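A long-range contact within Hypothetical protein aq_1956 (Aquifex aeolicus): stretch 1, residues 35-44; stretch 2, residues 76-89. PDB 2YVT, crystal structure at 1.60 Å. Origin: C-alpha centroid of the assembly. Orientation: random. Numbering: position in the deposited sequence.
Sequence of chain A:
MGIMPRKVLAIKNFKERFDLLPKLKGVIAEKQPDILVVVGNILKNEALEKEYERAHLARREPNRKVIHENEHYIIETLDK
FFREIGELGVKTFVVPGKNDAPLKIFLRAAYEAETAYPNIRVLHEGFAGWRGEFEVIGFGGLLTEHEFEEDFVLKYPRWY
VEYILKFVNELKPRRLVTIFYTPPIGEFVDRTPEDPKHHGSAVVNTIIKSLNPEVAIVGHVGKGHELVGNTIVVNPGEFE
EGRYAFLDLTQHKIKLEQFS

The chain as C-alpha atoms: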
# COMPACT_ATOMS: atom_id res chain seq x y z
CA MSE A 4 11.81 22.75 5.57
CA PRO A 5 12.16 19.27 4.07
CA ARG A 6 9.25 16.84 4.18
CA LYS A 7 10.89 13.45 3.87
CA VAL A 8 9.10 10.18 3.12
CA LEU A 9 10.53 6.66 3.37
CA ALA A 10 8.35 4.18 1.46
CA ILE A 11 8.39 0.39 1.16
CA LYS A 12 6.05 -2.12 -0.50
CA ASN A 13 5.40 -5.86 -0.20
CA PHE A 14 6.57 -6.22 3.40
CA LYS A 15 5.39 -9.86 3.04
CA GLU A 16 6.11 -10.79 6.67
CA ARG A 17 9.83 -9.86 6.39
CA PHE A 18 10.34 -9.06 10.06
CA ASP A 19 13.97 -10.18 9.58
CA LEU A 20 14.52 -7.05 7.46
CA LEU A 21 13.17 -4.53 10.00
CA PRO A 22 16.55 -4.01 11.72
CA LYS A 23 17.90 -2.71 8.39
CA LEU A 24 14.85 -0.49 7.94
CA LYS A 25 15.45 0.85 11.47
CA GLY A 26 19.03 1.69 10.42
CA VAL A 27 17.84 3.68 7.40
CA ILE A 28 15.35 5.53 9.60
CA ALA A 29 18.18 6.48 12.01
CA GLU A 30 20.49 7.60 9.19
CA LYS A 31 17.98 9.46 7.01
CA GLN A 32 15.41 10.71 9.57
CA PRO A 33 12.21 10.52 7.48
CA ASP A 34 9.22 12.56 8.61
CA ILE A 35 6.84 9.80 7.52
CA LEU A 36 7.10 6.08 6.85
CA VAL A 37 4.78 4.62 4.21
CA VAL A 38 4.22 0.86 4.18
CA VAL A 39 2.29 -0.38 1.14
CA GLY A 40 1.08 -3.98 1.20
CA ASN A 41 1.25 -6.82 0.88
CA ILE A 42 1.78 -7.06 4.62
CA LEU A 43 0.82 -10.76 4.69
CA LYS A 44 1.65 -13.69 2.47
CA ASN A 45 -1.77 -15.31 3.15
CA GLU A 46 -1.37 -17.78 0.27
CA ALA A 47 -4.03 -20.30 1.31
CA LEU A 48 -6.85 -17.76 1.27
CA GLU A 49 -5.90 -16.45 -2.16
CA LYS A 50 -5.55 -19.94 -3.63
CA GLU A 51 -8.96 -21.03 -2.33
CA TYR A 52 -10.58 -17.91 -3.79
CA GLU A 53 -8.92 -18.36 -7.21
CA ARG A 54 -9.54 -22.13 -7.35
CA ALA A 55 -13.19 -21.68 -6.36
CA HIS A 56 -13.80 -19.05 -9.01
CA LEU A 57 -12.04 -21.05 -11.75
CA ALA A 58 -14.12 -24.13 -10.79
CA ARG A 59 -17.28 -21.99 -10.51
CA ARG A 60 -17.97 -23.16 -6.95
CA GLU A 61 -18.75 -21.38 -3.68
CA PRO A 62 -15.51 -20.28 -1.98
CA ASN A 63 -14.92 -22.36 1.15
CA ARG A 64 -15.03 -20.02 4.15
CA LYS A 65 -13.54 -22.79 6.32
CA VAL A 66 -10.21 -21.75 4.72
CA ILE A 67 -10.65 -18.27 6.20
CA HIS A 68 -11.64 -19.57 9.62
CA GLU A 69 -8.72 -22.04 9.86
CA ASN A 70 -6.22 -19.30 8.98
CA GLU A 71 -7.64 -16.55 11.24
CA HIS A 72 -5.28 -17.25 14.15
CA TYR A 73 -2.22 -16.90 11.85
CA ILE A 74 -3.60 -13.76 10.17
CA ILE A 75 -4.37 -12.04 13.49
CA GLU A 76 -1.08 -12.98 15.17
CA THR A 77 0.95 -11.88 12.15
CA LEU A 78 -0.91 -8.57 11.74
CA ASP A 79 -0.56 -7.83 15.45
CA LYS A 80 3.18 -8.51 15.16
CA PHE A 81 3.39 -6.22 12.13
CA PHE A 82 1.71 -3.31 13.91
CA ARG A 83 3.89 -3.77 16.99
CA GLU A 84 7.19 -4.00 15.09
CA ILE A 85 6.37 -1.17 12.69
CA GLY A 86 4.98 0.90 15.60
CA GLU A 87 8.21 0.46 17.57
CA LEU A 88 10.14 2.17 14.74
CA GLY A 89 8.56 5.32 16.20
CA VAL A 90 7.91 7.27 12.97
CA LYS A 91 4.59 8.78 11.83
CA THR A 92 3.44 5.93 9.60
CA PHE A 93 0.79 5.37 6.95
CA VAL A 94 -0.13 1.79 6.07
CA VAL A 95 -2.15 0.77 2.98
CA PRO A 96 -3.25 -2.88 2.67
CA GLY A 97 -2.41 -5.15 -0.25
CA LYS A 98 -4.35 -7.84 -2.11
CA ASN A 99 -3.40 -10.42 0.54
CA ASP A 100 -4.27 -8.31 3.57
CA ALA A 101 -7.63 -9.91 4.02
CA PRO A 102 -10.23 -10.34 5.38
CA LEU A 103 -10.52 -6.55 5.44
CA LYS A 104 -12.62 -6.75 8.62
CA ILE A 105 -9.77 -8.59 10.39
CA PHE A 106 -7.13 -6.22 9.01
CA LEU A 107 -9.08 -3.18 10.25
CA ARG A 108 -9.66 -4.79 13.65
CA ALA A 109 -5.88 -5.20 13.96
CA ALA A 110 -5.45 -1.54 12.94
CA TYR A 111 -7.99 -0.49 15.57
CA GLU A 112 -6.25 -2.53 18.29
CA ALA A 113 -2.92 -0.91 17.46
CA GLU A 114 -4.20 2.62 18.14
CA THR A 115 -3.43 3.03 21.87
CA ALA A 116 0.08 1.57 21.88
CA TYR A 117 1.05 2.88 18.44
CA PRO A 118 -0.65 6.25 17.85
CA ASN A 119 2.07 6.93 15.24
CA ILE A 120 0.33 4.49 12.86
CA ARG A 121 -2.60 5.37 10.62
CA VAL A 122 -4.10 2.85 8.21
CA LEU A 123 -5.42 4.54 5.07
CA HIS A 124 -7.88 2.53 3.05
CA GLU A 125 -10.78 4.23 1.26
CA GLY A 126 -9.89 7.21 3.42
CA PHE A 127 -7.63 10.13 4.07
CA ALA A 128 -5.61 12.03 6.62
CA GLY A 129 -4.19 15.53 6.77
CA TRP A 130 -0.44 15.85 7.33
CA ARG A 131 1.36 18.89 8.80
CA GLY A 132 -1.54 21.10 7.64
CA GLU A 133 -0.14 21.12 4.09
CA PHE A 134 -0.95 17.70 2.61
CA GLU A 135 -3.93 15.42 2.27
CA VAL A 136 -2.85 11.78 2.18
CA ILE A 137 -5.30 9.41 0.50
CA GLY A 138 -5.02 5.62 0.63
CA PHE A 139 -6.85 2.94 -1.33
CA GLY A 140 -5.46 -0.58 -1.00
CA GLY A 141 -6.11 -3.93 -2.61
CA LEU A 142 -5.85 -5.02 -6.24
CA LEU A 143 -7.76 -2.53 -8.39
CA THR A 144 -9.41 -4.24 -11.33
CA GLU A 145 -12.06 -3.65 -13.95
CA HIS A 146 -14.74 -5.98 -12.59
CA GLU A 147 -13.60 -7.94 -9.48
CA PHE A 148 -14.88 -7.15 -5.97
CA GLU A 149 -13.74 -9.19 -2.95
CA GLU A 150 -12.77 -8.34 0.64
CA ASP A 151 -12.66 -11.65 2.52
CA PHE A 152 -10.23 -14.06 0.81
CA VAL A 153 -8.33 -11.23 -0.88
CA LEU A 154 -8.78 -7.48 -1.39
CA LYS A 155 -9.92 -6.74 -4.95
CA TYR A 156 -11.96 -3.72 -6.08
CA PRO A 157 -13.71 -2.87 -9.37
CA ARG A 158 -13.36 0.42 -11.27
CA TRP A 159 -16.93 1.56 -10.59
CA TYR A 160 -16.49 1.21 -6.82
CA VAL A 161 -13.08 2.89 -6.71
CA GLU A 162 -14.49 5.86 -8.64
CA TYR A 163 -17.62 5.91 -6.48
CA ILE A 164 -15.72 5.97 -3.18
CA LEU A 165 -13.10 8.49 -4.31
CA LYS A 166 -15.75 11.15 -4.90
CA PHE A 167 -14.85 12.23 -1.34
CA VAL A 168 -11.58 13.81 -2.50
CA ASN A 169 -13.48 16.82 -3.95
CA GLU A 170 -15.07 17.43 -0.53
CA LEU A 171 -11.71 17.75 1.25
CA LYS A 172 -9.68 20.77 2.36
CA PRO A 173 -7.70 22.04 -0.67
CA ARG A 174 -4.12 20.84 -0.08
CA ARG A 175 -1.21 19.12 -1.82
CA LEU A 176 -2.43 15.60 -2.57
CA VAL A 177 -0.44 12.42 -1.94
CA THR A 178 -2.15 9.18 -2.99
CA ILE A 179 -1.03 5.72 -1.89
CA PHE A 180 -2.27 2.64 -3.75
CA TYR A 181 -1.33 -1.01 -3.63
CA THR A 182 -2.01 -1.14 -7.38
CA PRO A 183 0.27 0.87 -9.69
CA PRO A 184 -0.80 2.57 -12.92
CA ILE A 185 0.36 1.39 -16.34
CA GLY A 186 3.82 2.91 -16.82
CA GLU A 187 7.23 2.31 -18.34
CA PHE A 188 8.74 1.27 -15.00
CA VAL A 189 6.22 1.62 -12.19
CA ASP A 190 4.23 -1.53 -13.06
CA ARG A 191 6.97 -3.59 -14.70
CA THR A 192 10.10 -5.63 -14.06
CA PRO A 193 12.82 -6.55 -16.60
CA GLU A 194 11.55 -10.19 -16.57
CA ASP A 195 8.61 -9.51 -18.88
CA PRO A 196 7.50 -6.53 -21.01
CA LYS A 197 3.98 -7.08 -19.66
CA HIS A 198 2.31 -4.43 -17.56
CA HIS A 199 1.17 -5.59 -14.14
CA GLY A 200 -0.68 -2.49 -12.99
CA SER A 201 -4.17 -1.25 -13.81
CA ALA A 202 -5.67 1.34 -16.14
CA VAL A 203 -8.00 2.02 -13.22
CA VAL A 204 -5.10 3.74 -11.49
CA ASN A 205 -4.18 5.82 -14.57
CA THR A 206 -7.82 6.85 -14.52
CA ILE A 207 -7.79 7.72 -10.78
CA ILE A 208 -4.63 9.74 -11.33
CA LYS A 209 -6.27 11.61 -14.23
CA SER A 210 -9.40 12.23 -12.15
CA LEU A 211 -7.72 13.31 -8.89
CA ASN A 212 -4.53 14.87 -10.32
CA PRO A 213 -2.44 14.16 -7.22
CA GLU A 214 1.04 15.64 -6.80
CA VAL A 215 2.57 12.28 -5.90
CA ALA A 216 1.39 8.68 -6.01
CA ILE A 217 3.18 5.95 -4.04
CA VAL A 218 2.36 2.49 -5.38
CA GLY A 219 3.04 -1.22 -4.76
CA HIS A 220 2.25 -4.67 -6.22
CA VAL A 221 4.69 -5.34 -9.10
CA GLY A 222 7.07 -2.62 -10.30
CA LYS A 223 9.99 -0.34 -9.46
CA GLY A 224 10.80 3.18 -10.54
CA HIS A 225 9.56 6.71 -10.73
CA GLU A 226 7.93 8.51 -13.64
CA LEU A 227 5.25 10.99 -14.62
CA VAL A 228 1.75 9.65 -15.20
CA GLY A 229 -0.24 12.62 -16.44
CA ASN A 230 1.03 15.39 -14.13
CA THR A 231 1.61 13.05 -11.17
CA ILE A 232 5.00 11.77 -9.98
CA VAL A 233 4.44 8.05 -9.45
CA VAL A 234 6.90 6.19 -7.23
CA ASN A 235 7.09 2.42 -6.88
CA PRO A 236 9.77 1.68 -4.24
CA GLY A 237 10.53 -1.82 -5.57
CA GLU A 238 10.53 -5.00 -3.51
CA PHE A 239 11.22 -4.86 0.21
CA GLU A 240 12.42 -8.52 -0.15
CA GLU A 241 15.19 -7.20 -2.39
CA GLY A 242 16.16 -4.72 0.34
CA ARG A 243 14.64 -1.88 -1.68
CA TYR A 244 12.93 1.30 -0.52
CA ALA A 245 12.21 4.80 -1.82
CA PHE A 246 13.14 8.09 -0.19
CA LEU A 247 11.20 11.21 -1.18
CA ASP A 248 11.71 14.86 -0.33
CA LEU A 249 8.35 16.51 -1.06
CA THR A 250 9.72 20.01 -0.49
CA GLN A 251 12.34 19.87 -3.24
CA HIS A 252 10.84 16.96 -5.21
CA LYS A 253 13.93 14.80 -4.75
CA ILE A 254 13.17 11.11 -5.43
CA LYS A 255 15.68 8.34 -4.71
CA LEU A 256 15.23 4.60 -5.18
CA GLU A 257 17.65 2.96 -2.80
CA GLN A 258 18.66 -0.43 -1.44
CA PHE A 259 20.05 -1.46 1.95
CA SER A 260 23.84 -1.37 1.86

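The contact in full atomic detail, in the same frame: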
# COMPACT_ATOMS: atom_id res chain seq x y z
N ILE A 35 7.86 10.85 7.56
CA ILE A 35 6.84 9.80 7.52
C ILE A 35 7.38 8.51 6.91
O ILE A 35 8.26 8.55 6.05
CB ILE A 35 5.52 10.21 6.82
CG1 ILE A 35 5.76 10.63 5.37
CG2 ILE A 35 4.79 11.30 7.61
CD1 ILE A 35 4.44 10.76 4.57
N LEU A 36 6.86 7.40 7.41
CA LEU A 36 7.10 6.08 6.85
C LEU A 36 5.82 5.62 6.17
O LEU A 36 4.74 5.69 6.77
CB LEU A 36 7.50 5.10 7.96
CG LEU A 36 7.58 3.61 7.60
CD1 LEU A 36 8.69 3.33 6.57
CD2 LEU A 36 7.81 2.80 8.86
N VAL A 37 5.93 5.18 4.93
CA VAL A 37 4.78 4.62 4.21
C VAL A 37 5.04 3.15 3.97
O VAL A 37 6.06 2.78 3.38
CB VAL A 37 4.54 5.36 2.86
CG1 VAL A 37 3.50 4.62 2.02
CG2 VAL A 37 4.08 6.79 3.12
N VAL A 38 4.13 2.30 4.44
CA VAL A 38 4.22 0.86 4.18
C VAL A 38 3.03 0.48 3.30
O VAL A 38 1.88 0.54 3.75
CB VAL A 38 4.19 0.01 5.47
CG1 VAL A 38 4.38 -1.46 5.13
CG2 VAL A 38 5.29 0.46 6.45
N VAL A 39 3.32 0.13 2.05
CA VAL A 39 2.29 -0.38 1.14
C VAL A 39 2.32 -1.90 1.24
O VAL A 39 3.40 -2.50 1.36
CB VAL A 39 2.54 0.06 -0.33
CG1 VAL A 39 1.37 -0.37 -1.23
CG2 VAL A 39 2.75 1.57 -0.41
N GLY A 40 1.15 -2.52 1.20
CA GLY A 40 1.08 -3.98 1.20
C GLY A 40 1.76 -4.58 -0.02
O GLY A 40 2.22 -3.86 -0.91
N ASN A 41 1.82 -5.91 -0.10
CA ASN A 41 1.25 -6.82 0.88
C ASN A 41 2.00 -6.88 2.19
O ASN A 41 3.23 -6.98 2.22
CB ASN A 41 1.22 -8.21 0.27
CG ASN A 41 0.42 -8.24 -1.00
OD1 ASN A 41 0.95 -8.44 -2.13
ND2 ASN A 41 -0.85 -7.98 -0.86
N ILE A 42 1.23 -6.82 3.28
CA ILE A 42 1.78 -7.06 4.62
C ILE A 42 1.93 -8.56 4.84
O ILE A 42 2.99 -9.04 5.26
CB ILE A 42 0.90 -6.43 5.71
CG1 ILE A 42 0.87 -4.91 5.55
CG2 ILE A 42 1.42 -6.82 7.11
CD1 ILE A 42 -0.34 -4.24 6.12
N LEU A 43 0.86 -9.30 4.54
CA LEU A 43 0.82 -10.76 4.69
C LEU A 43 1.18 -11.50 3.41
O LEU A 43 1.09 -10.96 2.31
CB LEU A 43 -0.59 -11.19 5.09
CG LEU A 43 -1.14 -10.61 6.39
CD1 LEU A 43 -2.56 -11.13 6.61
CD2 LEU A 43 -0.24 -10.95 7.57
N LYS A 44 1.58 -12.76 3.58
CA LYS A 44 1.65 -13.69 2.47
C LYS A 44 0.23 -14.22 2.19
O LYS A 44 -0.31 -13.98 1.11
CB LYS A 44 2.60 -14.83 2.78
CG LYS A 44 4.04 -14.41 3.01
CD LYS A 44 4.96 -15.59 2.72
CE LYS A 44 5.88 -15.89 3.86
NZ LYS A 44 6.61 -17.17 3.59
N GLU A 76 -2.36 -13.00 14.48
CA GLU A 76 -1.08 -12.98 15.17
C GLU A 76 -0.04 -12.22 14.34
O GLU A 76 0.75 -11.43 14.86
CB GLU A 76 -0.62 -14.42 15.42
CG GLU A 76 0.62 -14.58 16.30
CD GLU A 76 0.88 -16.04 16.69
OE1 GLU A 76 0.37 -16.95 16.01
OE2 GLU A 76 1.61 -16.27 17.68
N THR A 77 -0.05 -12.47 13.03
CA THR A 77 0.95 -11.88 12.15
C THR A 77 0.69 -10.38 11.97
O THR A 77 1.62 -9.58 12.00
CB THR A 77 0.99 -12.61 10.80
OG1 THR A 77 1.17 -14.00 11.03
CG2 THR A 77 2.14 -12.09 9.92
N LEU A 78 -0.58 -10.00 11.82
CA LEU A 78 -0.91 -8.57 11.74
C LEU A 78 -0.58 -7.83 13.03
O LEU A 78 -0.04 -6.71 12.99
CB LEU A 78 -2.38 -8.37 11.38
CG LEU A 78 -2.77 -8.69 9.93
CD1 LEU A 78 -4.28 -8.61 9.78
CD2 LEU A 78 -2.06 -7.77 8.94
N ASP A 79 -0.88 -8.44 14.17
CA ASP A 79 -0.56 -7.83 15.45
C ASP A 79 0.95 -7.62 15.57
O ASP A 79 1.40 -6.56 16.02
CB ASP A 79 -1.07 -8.69 16.60
CG ASP A 79 -2.58 -8.66 16.73
OD1 ASP A 79 -3.25 -7.83 16.07
OD2 ASP A 79 -3.10 -9.49 17.51
N LYS A 80 1.72 -8.61 15.13
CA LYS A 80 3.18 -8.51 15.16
C LYS A 80 3.68 -7.40 14.23
O LYS A 80 4.59 -6.65 14.58
CB LYS A 80 3.82 -9.84 14.78
CG LYS A 80 5.33 -9.88 14.92
CD LYS A 80 5.81 -11.27 14.59
CE LYS A 80 7.32 -11.38 14.55
NZ LYS A 80 7.68 -12.77 14.15
N PHE A 81 3.05 -7.29 13.06
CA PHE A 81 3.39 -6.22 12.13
C PHE A 81 3.14 -4.84 12.77
O PHE A 81 4.01 -3.98 12.72
CB PHE A 81 2.58 -6.34 10.84
CG PHE A 81 2.63 -5.11 9.96
CD1 PHE A 81 3.72 -4.88 9.13
CD2 PHE A 81 1.59 -4.19 9.97
CE1 PHE A 81 3.77 -3.74 8.32
CE2 PHE A 81 1.63 -3.05 9.17
CZ PHE A 81 2.73 -2.83 8.35
N PHE A 82 1.96 -4.63 13.35
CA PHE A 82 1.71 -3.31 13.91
C PHE A 82 2.64 -2.98 15.07
O PHE A 82 3.12 -1.86 15.18
CB PHE A 82 0.24 -3.13 14.30
CG PHE A 82 -0.66 -2.96 13.12
CD1 PHE A 82 -0.64 -1.78 12.38
CD2 PHE A 82 -1.52 -3.98 12.72
CE1 PHE A 82 -1.47 -1.61 11.27
CE2 PHE A 82 -2.35 -3.83 11.61
CZ PHE A 82 -2.32 -2.64 10.88
N ARG A 83 2.94 -3.98 15.89
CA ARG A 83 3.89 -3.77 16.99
C ARG A 83 5.28 -3.40 16.46
O ARG A 83 5.87 -2.40 16.87
CB ARG A 83 3.97 -5.01 17.89
CG ARG A 83 5.11 -4.97 18.90
CD ARG A 83 4.99 -6.07 19.94
NE ARG A 83 4.95 -7.40 19.34
CZ ARG A 83 6.01 -8.11 18.96
NH1 ARG A 83 7.24 -7.62 19.10
NH2 ARG A 83 5.84 -9.31 18.43
N GLU A 84 5.81 -4.19 15.52
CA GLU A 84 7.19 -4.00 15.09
C GLU A 84 7.36 -2.76 14.22
O GLU A 84 8.38 -2.07 14.31
CB GLU A 84 7.73 -5.27 14.42
CG GLU A 84 7.80 -6.43 15.42
CD GLU A 84 8.78 -7.52 15.04
OE1 GLU A 84 9.51 -7.38 14.06
OE2 GLU A 84 8.79 -8.54 15.76
N ILE A 85 6.36 -2.45 13.41
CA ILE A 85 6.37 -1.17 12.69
C ILE A 85 6.18 -0.00 13.67
O ILE A 85 6.89 0.99 13.58
CB ILE A 85 5.30 -1.13 11.58
CG1 ILE A 85 5.68 -2.09 10.45
CG2 ILE A 85 5.12 0.30 11.04
CD1 ILE A 85 6.97 -1.71 9.69
N GLY A 86 5.23 -0.14 14.59
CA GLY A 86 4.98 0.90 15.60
C GLY A 86 6.22 1.28 16.38
O GLY A 86 6.50 2.46 16.59
N GLU A 87 6.98 0.27 16.79
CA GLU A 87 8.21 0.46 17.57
C GLU A 87 9.33 1.21 16.82
O GLU A 87 10.29 1.66 17.44
CB GLU A 87 8.72 -0.87 18.10
CG GLU A 87 7.83 -1.43 19.20
CD GLU A 87 8.40 -2.66 19.89
OE1 GLU A 87 9.49 -3.12 19.50
OE2 GLU A 87 7.74 -3.15 20.83
N LEU A 88 9.19 1.35 15.50
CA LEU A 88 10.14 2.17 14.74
C LEU A 88 9.98 3.65 15.08
O LEU A 88 10.90 4.45 14.86
CB LEU A 88 9.99 1.94 13.23
CG LEU A 88 10.29 0.51 12.75
CD1 LEU A 88 9.96 0.40 11.27
CD2 LEU A 88 11.76 0.18 13.02
N GLY A 89 8.80 4.01 15.58
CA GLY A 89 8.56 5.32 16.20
C GLY A 89 8.31 6.50 15.28
O GLY A 89 8.27 7.63 15.74

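The strand of residues 35-39 and the helix that begins before Glu76 run nearly antiparallel, their directions 158° apart and their axes 11.8 Å distant at closest approach. No hydrogen bond or salt bridge crosses between them; the contact is apolar packing that buries 411 Å² in all. The strand contributes every second residue. Leu36 and Val38 point toward the helix, whereas Ile35, Val37 and Val39 are out of its reach. Stretch 2 answers with Thr77, Phe81, Ile85 and Leu88, three or four residues apart along one side, and with Leu78 next to Thr77; its charged side chains take no part. Leu36, Val38, Ile42, Leu43, Leu78, Phe81 and Ile85 are buried, which suits side chains with no polar atom to satisfy.

Because the directions oppose, Leu36 meets the late end of stretch 2. Its CD2 lies 4.0 Å from Leu88 CD1 and 4.3 Å from Ile85 CG2, so one methyl enters the hollow between the two. Val38 is shorter and branched at CB, and its methyls form a fork: CG2 is 4.2 Å from Ile85 CD1, while CG1 is 3.9 Å from Phe81 CZ, at the edge of the ring.

Beyond the strand the backbones draw closer, with Ile42 CA 7.7 Å from Phe81 CA. Here Ile42 lays a methyl over the flat ring: CG2 sits over one face, 3.7 Å from the centroid of the Phe81 ring and 20° off its normal, a CH-pi contact. The same CG2 is 4.0 Å from Leu78 CD2, so it fills the notch between ring and leucine. Leu43 has a CA-to-CB bond that points sideways, but the end of its side chain comes nearer, bringing CD2 to 3.9 Å from Leu78 CD2 and 3.5 Å from Thr77 CG2. Threonine suits this margin, offering a methyl to the leucine while its hydroxyl is hydrogen-bonded elsewhere in the structure.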